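Local coordinates for beta-lactamase (Klebsiella pneumoniae, PDB 6KBY), which probably hydrolyses beta-lactam antibiotics as a class C serine enzyme and is caught here with adenosine monophosphate in its active site, at residues 126-129 and 130-133; 178-182 and 183-187. One frame throughout, in Å; residues are numbered along the deposited sequence.

Contact 1: residues 126-129 and 130-133; sequences FMPE and DIKN. With AMP (adenosine monophosphate), chain B.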
ATOM      1  N   PHE A 126      -7.822  11.940  -8.100  1.00  7.73           N
ATOM      2  CA  PHE A 126      -7.311  12.962  -7.195  1.00  8.49           C
ATOM      3  C   PHE A 126      -8.427  13.804  -6.592  1.00  7.94           C
ATOM      4  O   PHE A 126      -9.345  14.236  -7.297  1.00  9.46           O
ATOM      5  CB  PHE A 126      -6.349  13.900  -7.928  1.00  8.99           C
ATOM      6  CG  PHE A 126      -5.088  13.233  -8.390  1.00  9.29           C
ATOM      7  CD1 PHE A 126      -4.222  12.654  -7.475  1.00 10.96           C
ATOM      8  CD2 PHE A 126      -4.765  13.177  -9.735  1.00 10.48           C
ATOM      9  CE1 PHE A 126      -3.058  12.033  -7.896  1.00 12.20           C
ATOM     10  CE2 PHE A 126      -3.602  12.569 -10.161  1.00 10.92           C
ATOM     11  CZ  PHE A 126      -2.748  11.990  -9.244  1.00 12.25           C
ATOM     12  N   MET A 127      -8.316  14.066  -5.297  1.00  7.97           N
ATOM     13  CA  MET A 127      -9.173  15.044  -4.643  1.00  9.05           C
ATOM     14  C   MET A 127      -9.038  16.391  -5.348  1.00  9.96           C
ATOM     15  O   MET A 127      -7.912  16.835  -5.610  1.00 11.26           O
ATOM     16  CB  MET A 127      -8.718  15.205  -3.193  1.00 11.33           C
ATOM     17  CG  MET A 127      -9.619  16.086  -2.355  1.00 12.98           C
ATOM     18  SD  MET A 127     -11.155  15.249  -1.924  1.00 12.07           S
ATOM     19  CE  MET A 127     -10.537  14.029  -0.769  1.00 11.69           C
ATOM     20  N   PRO A 128     -10.139  17.061  -5.676  1.00 11.05           N
ATOM     21  CA  PRO A 128     -10.030  18.426  -6.208  1.00 12.15           C
ATOM     22  C   PRO A 128      -9.181  19.295  -5.289  1.00 13.14           C
ATOM     23  O   PRO A 128      -9.342  19.282  -4.069  1.00 13.02           O
ATOM     24  CB  PRO A 128     -11.487  18.899  -6.254  1.00 14.18           C
ATOM     25  CG  PRO A 128     -12.270  17.632  -6.446  1.00 12.85           C
ATOM     26  CD  PRO A 128     -11.529  16.573  -5.662  1.00 10.74           C
ATOM     27  N   GLU A 129      -8.256  20.051  -5.889  1.00 17.29           N
ATOM     28  CA  GLU A 129      -7.260  20.772  -5.100  1.00 17.56           C
ATOM     29  C   GLU A 129      -7.886  21.836  -4.206  1.00 19.25           C
ATOM     30  O   GLU A 129      -7.311  22.188  -3.170  1.00 20.36           O
ATOM     31  CB  GLU A 129      -6.209  21.408  -6.012  1.00 21.67           C
ATOM     32  CG  GLU A 129      -5.217  20.424  -6.610  1.00 26.50           C
ATOM     33  CD  GLU A 129      -4.139  21.110  -7.429  1.00 29.04           C
ATOM     34  OE1 GLU A 129      -4.002  22.348  -7.320  1.00 33.55           O
ATOM     35  OE2 GLU A 129      -3.427  20.410  -8.180  1.00 34.13           O
ATOM     36  N   ASP A 130      -9.051  22.359  -4.582  1.00 17.25           N
ATOM     37  CA  ASP A 130      -9.675  23.428  -3.815  1.00 17.53           C
ATOM     38  C   ASP A 130     -10.398  22.936  -2.569  1.00 17.75           C
ATOM     39  O   ASP A 130     -10.868  23.766  -1.782  1.00 20.01           O
ATOM     40  CB  ASP A 130     -10.646  24.214  -4.700  1.00 19.19           C
ATOM     41  CG  ASP A 130     -11.747  23.344  -5.256  1.00 22.30           C
ATOM     42  OD1 ASP A 130     -11.438  22.446  -6.068  1.00 22.96           O
ATOM     43  OD2 ASP A 130     -12.922  23.550  -4.884  1.00 28.19           O
ATOM     44  N   ILE A 131     -10.506  21.625  -2.365  1.00 15.34           N
ATOM     45  CA  ILE A 131     -11.182  21.093  -1.187  1.00 16.75           C
ATOM     46  C   ILE A 131     -10.196  21.096  -0.023  1.00 16.87           C
ATOM     47  O   ILE A 131      -9.223  20.338  -0.016  1.00 16.95           O
ATOM     48  CB  ILE A 131     -11.742  19.691  -1.443  1.00 15.46           C
ATOM     49  CG1 ILE A 131     -12.819  19.759  -2.528  1.00 18.07           C
ATOM     50  CG2 ILE A 131     -12.306  19.107  -0.160  1.00 16.43           C
ATOM     51  CD1 ILE A 131     -13.391  18.416  -2.895  1.00 18.75           C
ATOM     52  N   LYS A 132     -10.454  21.949   0.968  1.00 18.53           N
ATOM     53  CA  LYS A 132      -9.557  22.125   2.102  1.00 19.44           C
ATOM     54  C   LYS A 132     -10.129  21.637   3.423  1.00 20.32           C
ATOM     55  O   LYS A 132      -9.357  21.284   4.316  1.00 23.82           O
ATOM     56  CB  LYS A 132      -9.176  23.604   2.254  1.00 22.47           C
ATOM     57  CG  LYS A 132      -8.527  24.209   1.020  1.00 23.88           C
ATOM     58  CD  LYS A 132      -7.248  23.479   0.658  1.00 23.00           C
ATOM     59  CE  LYS A 132      -6.566  24.115  -0.543  1.00 26.23           C
ATOM     60  NZ  LYS A 132      -5.305  23.407  -0.900  1.00 28.86           N
ATOM     61  N   ASN A 133     -11.451  21.603   3.576  1.00 18.01           N
ATOM     62  CA  ASN A 133     -12.058  21.272   4.855  1.00 19.80           C
ATOM     63  C   ASN A 133     -13.245  20.341   4.641  1.00 18.27           C
ATOM     64  O   ASN A 133     -13.662  20.074   3.511  1.00 17.43           O
ATOM     65  CB  ASN A 133     -12.465  22.532   5.633  1.00 19.84           C
ATOM     66  CG  ASN A 133     -13.438  23.409   4.864  1.00 21.41           C
ATOM     67  OD1 ASN A 133     -14.424  22.926   4.309  1.00 20.63           O
ATOM     68  ND2 ASN A 133     -13.162  24.707   4.830  1.00 22.29           N
TER
HETATM   69  P   AMP B 401      -0.273   6.034  -4.875  1.00 11.05           P
HETATM   70  O1P AMP B 401       1.152   6.142  -4.430  1.00 10.25           O
HETATM   71  O2P AMP B 401      -0.583   5.226  -6.107  1.00 13.01           O
HETATM   72  O5' AMP B 401      -0.916   7.481  -4.996  1.00 11.88           O
HETATM   73  C5' AMP B 401      -0.746   8.431  -3.954  1.00 14.31           C
HETATM   74  C4' AMP B 401       0.180   9.547  -4.359  1.00 14.03           C
HETATM   75  O4' AMP B 401      -0.455  10.373  -5.373  1.00 15.46           O
HETATM   76  C3' AMP B 401       0.544  10.525  -3.250  1.00 14.95           C
HETATM   77  O3' AMP B 401       1.599  10.064  -2.428  1.00 14.78           O
HETATM   78  C2' AMP B 401       0.861  11.802  -4.013  1.00 16.26           C
HETATM   79  O2' AMP B 401       2.157  11.735  -4.593  1.00 16.55           O
HETATM   80  C1' AMP B 401      -0.174  11.737  -5.134  1.00 16.13           C
HETATM   81  N9  AMP B 401      -1.434  12.402  -4.753  1.00 17.82           N
HETATM   82  C8  AMP B 401      -2.616  11.785  -4.530  1.00 16.63           C
HETATM   83  N7  AMP B 401      -3.582  12.683  -4.199  1.00 16.41           N
HETATM   84  C5  AMP B 401      -3.007  13.903  -4.206  1.00 17.37           C
HETATM   85  C6  AMP B 401      -3.458  15.287  -3.946  1.00 18.77           C
HETATM   86  N6  AMP B 401      -4.741  15.547  -3.602  1.00 19.70           N
HETATM   87  N1  AMP B 401      -2.544  16.280  -4.058  1.00 22.17           N
HETATM   88  C2  AMP B 401      -1.263  16.031  -4.397  1.00 22.85           C
HETATM   89  N3  AMP B 401      -0.786  14.796  -4.648  1.00 21.90           N
HETATM   90  C4  AMP B 401      -1.595  13.712  -4.571  1.00 18.45           C
HETATM   91  O   HOH W   1      -7.713  19.017  -1.880  1.00 19.67           O
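P128 and I131 are the two ends of a type I beta turn that carries E129 and D130 at its corner. The turn is closed by the backbone bond from I131 N to P128 O, 3.1 Å long and nearly straight at the hydrogen (166°). A water donates to the same P128 O and also to I131 O, at 2.7 Å from I131 O, so P128 O receives two bonds. A weak third link comes from K132. Its chain bends back at chi2 (-60°), which brings NZ to 3.3 Å from E129 O; NZ also forms a long, weak ion pair with E221.

The apolar contacts lie beside the turn. The side chains of P128 and I131 run side by side, and I131 CD1 rests 3.8 Å from P128 CG. The M127 side chain crosses that of I131 at about a right angle, with M127 SD 4.0 Å from I131 CD1. Helix 134-143 packs on this group through L137 and Y140.

AMP approaches F126 and M127. AMP N7 lies at the edge of the F126 ring, near its plane, 3.3 Å from F126 CD1; AMP O4' is at the edge, in the plane. F126 and M127 thus line the AMP pocket. The arrangement is a beta turn at the rim of a class C beta-lactamase active site, leading to the N-cap N133 of helix 134-143.

Contact 2: residues 178-182 and 183-187; sequences DAIEK and TLLPQ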
ATOM      1  N   ASP A 178      -6.003   8.611  14.991  1.00 11.48           N
ATOM      2  CA  ASP A 178      -5.962   7.815  16.215  1.00 11.26           C
ATOM      3  C   ASP A 178      -6.105   6.330  15.913  1.00  9.70           C
ATOM      4  O   ASP A 178      -5.423   5.500  16.519  1.00 10.58           O
ATOM      5  CB  ASP A 178      -7.076   8.247  17.176  1.00 13.62           C
ATOM      6  CG  ASP A 178      -6.717   9.471  17.993  1.00 18.92           C
ATOM      7  OD1 ASP A 178      -5.567   9.947  17.902  1.00 20.14           O
ATOM      8  OD2 ASP A 178      -7.600   9.946  18.742  1.00 19.95           O
ATOM      9  N   ALA A 179      -7.003   5.974  14.991  1.00  9.78           N
ATOM     10  CA  ALA A 179      -7.177   4.567  14.650  1.00  9.78           C
ATOM     11  C   ALA A 179      -5.866   3.947  14.182  1.00  8.67           C
ATOM     12  O   ALA A 179      -5.523   2.826  14.571  1.00  9.38           O
ATOM     13  CB  ALA A 179      -8.245   4.421  13.570  1.00  9.75           C
ATOM     14  N   ILE A 180      -5.117   4.672  13.356  1.00  8.16           N
ATOM     15  CA  ILE A 180      -3.883   4.137  12.793  1.00  7.99           C
ATOM     16  C   ILE A 180      -2.748   4.176  13.809  1.00  7.76           C
ATOM     17  O   ILE A 180      -2.064   3.174  14.034  1.00  8.12           O
ATOM     18  CB  ILE A 180      -3.525   4.893  11.500  1.00  8.79           C
ATOM     19  CG1 ILE A 180      -4.574   4.641  10.408  1.00  8.48           C
ATOM     20  CG2 ILE A 180      -2.133   4.528  11.029  1.00  9.38           C
ATOM     21  CD1 ILE A 180      -4.774   3.178  10.050  1.00  9.43           C
ATOM     22  N   GLU A 181      -2.519   5.331  14.437  1.00  8.27           N
ATOM     23  CA  GLU A 181      -1.346   5.473  15.298  1.00  8.75           C
ATOM     24  C   GLU A 181      -1.552   4.945  16.711  1.00  9.04           C
ATOM     25  O   GLU A 181      -0.562   4.613  17.374  1.00 10.02           O
ATOM     26  CB  GLU A 181      -0.881   6.928  15.349  1.00  9.85           C
ATOM     27  CG  GLU A 181      -0.319   7.429  14.029  1.00  9.91           C
ATOM     28  CD  GLU A 181       0.449   8.730  14.174  1.00 10.16           C
ATOM     29  OE1 GLU A 181       0.319   9.392  15.230  1.00 13.10           O
ATOM     30  OE2 GLU A 181       1.197   9.104  13.247  1.00 10.11           O
ATOM     31  N   LYS A 182      -2.789   4.867  17.193  1.00  8.76           N
ATOM     32  CA  LYS A 182      -3.046   4.366  18.538  1.00  9.71           C
ATOM     33  C   LYS A 182      -3.544   2.931  18.565  1.00 10.19           C
ATOM     34  O   LYS A 182      -3.309   2.233  19.556  1.00 12.60           O
ATOM     35  CB  LYS A 182      -4.050   5.257  19.278  1.00 10.87           C
ATOM     36  CG  LYS A 182      -3.587   6.681  19.479  1.00 13.02           C
ATOM     37  CD  LYS A 182      -2.489   6.762  20.516  1.00 13.52           C
ATOM     38  CE  LYS A 182      -2.042   8.197  20.686  1.00 14.64           C
ATOM     39  NZ  LYS A 182      -1.060   8.350  21.789  1.00 12.84           N
ATOM     40  N   THR A 183      -4.218   2.460  17.512  1.00 10.01           N
ATOM     41  CA  THR A 183      -4.728   1.091  17.478  1.00 11.02           C
ATOM     42  C   THR A 183      -3.982   0.203  16.489  1.00 10.48           C
ATOM     43  O   THR A 183      -3.369  -0.787  16.896  1.00 11.95           O
ATOM     44  CB  THR A 183      -6.242   1.054  17.220  1.00 13.26           C
ATOM     45  OG1 THR A 183      -6.919   1.664  18.325  1.00 15.54           O
ATOM     46  CG2 THR A 183      -6.723  -0.389  17.081  1.00 14.79           C
ATOM     47  N   LEU A 184      -4.000   0.532  15.195  1.00  9.56           N
ATOM     48  CA  LEU A 184      -3.579  -0.435  14.185  1.00  9.22           C
ATOM     49  C   LEU A 184      -2.073  -0.667  14.205  1.00  8.77           C
ATOM     50  O   LEU A 184      -1.613  -1.804  14.367  1.00  9.28           O
ATOM     51  CB  LEU A 184      -4.047  -0.006  12.798  1.00  9.69           C
ATOM     52  CG  LEU A 184      -3.643  -1.004  11.708  1.00 11.44           C
ATOM     53  CD1 LEU A 184      -4.268  -2.368  11.936  1.00 17.00           C
ATOM     54  CD2 LEU A 184      -3.969  -0.488  10.317  1.00 13.96           C
ATOM     55  N   LEU A 185      -1.285   0.390  14.013  1.00  8.68           N
ATOM     56  CA  LEU A 185       0.163   0.205  13.994  1.00  8.52           C
ATOM     57  C   LEU A 185       0.694  -0.368  15.302  1.00  8.90           C
ATOM     58  O   LEU A 185       1.537  -1.280  15.244  1.00  9.66           O
ATOM     59  CB  LEU A 185       0.879   1.496  13.569  1.00  8.75           C
ATOM     60  CG  LEU A 185       0.517   2.017  12.174  1.00  9.15           C
ATOM     61  CD1 LEU A 185       1.107   3.395  11.948  1.00  8.49           C
ATOM     62  CD2 LEU A 185       0.975   1.046  11.090  1.00  9.94           C
ATOM     63  N   PRO A 186       0.258   0.086  16.485  1.00  9.51           N
ATOM     64  CA  PRO A 186       0.733  -0.568  17.714  1.00 11.28           C
ATOM     65  C   PRO A 186       0.393  -2.047  17.789  1.00 10.77           C
ATOM     66  O   PRO A 186       1.248  -2.846  18.187  1.00 12.38           O
ATOM     67  CB  PRO A 186       0.063   0.251  18.827  1.00 12.19           C
ATOM     68  CG  PRO A 186      -0.109   1.603  18.223  1.00 10.70           C
ATOM     69  CD  PRO A 186      -0.466   1.335  16.785  1.00 10.33           C
ATOM     70  N   GLN A 187      -0.827  -2.438  17.412  1.00 11.13           N
ATOM     71  CA  GLN A 187      -1.203  -3.851  17.464  1.00 12.14           C
ATOM     72  C   GLN A 187      -0.396  -4.690  16.480  1.00 11.46           C
ATOM     73  O   GLN A 187      -0.184  -5.889  16.714  1.00 12.55           O
ATOM     74  CB  GLN A 187      -2.701  -4.028  17.203  1.00 13.33           C
ATOM     75  CG  GLN A 187      -3.614  -3.660  18.367  1.00 17.06           C
ATOM     76  CD  GLN A 187      -5.017  -4.222  18.196  1.00 21.23           C
ATOM     77  OE1 GLN A 187      -5.199  -5.324  17.671  1.00 25.01           O
ATOM     78  NE2 GLN A 187      -6.018  -3.469  18.636  1.00 24.84           N
TER
HETATM   79  O   HOH W   2      -7.440   4.265  18.139  1.00 17.84           O
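Residues 178-187, the C-terminal part of helix 176-187, form this contact, and they include a wider pi-type turn at 179-182. There the bonds run from residue i+5 to residue i. L184 N donates to A179 O at 2.8 Å. L185 N donates to I180 O at 2.9 Å. T183 N, at the changeover, has two weak bonds, to D178 O and A179 O. A water bridges T183 OG1, at 2.7 Å, and D178 O, the latter weakly.

P186 has no N-H to give. Its ring sits against the preceding turn instead, with P186 CG 3.2 Å from E181 O. The axes of the short segments 178-182 and 183-187 differ in direction by 18°.

I180 makes the side-chain contacts on the buried side. Its CD1 lies alongside L184 CD2 at 3.8 Å. Its other branch, CG2, stands anti to the backbone N and reaches L185 CD1 at 3.6 Å. L184 and L185 pack on T79 and F76 of helix 72-86, while E181 OE2 accepts bonds from L195 N and K196 N. The whole is a pi-type widening followed by a proline kink in a helix that packs on helix 72-86.

Overall arrangement
Contact 1 comes first along the chain, in the loop between helices 113-117 and 134-143. Contact 2 follows on helix 176-187, after helix 158-171. Their centres are about 26 Å apart and their nearest atoms about 16 Å, so they do not touch. Both belong to the beta-lactamase fold, and neither is part of its large antiparallel sheet. Contact 1 borders the AMP pocket, with F126 and M127 in it. Contact 2 is away from that pocket. It packs on helix 72-86, which starts next to S71, the residue that binds AMP covalently. One contact thus borders the pocket, while the other is packing within a partly buried helix.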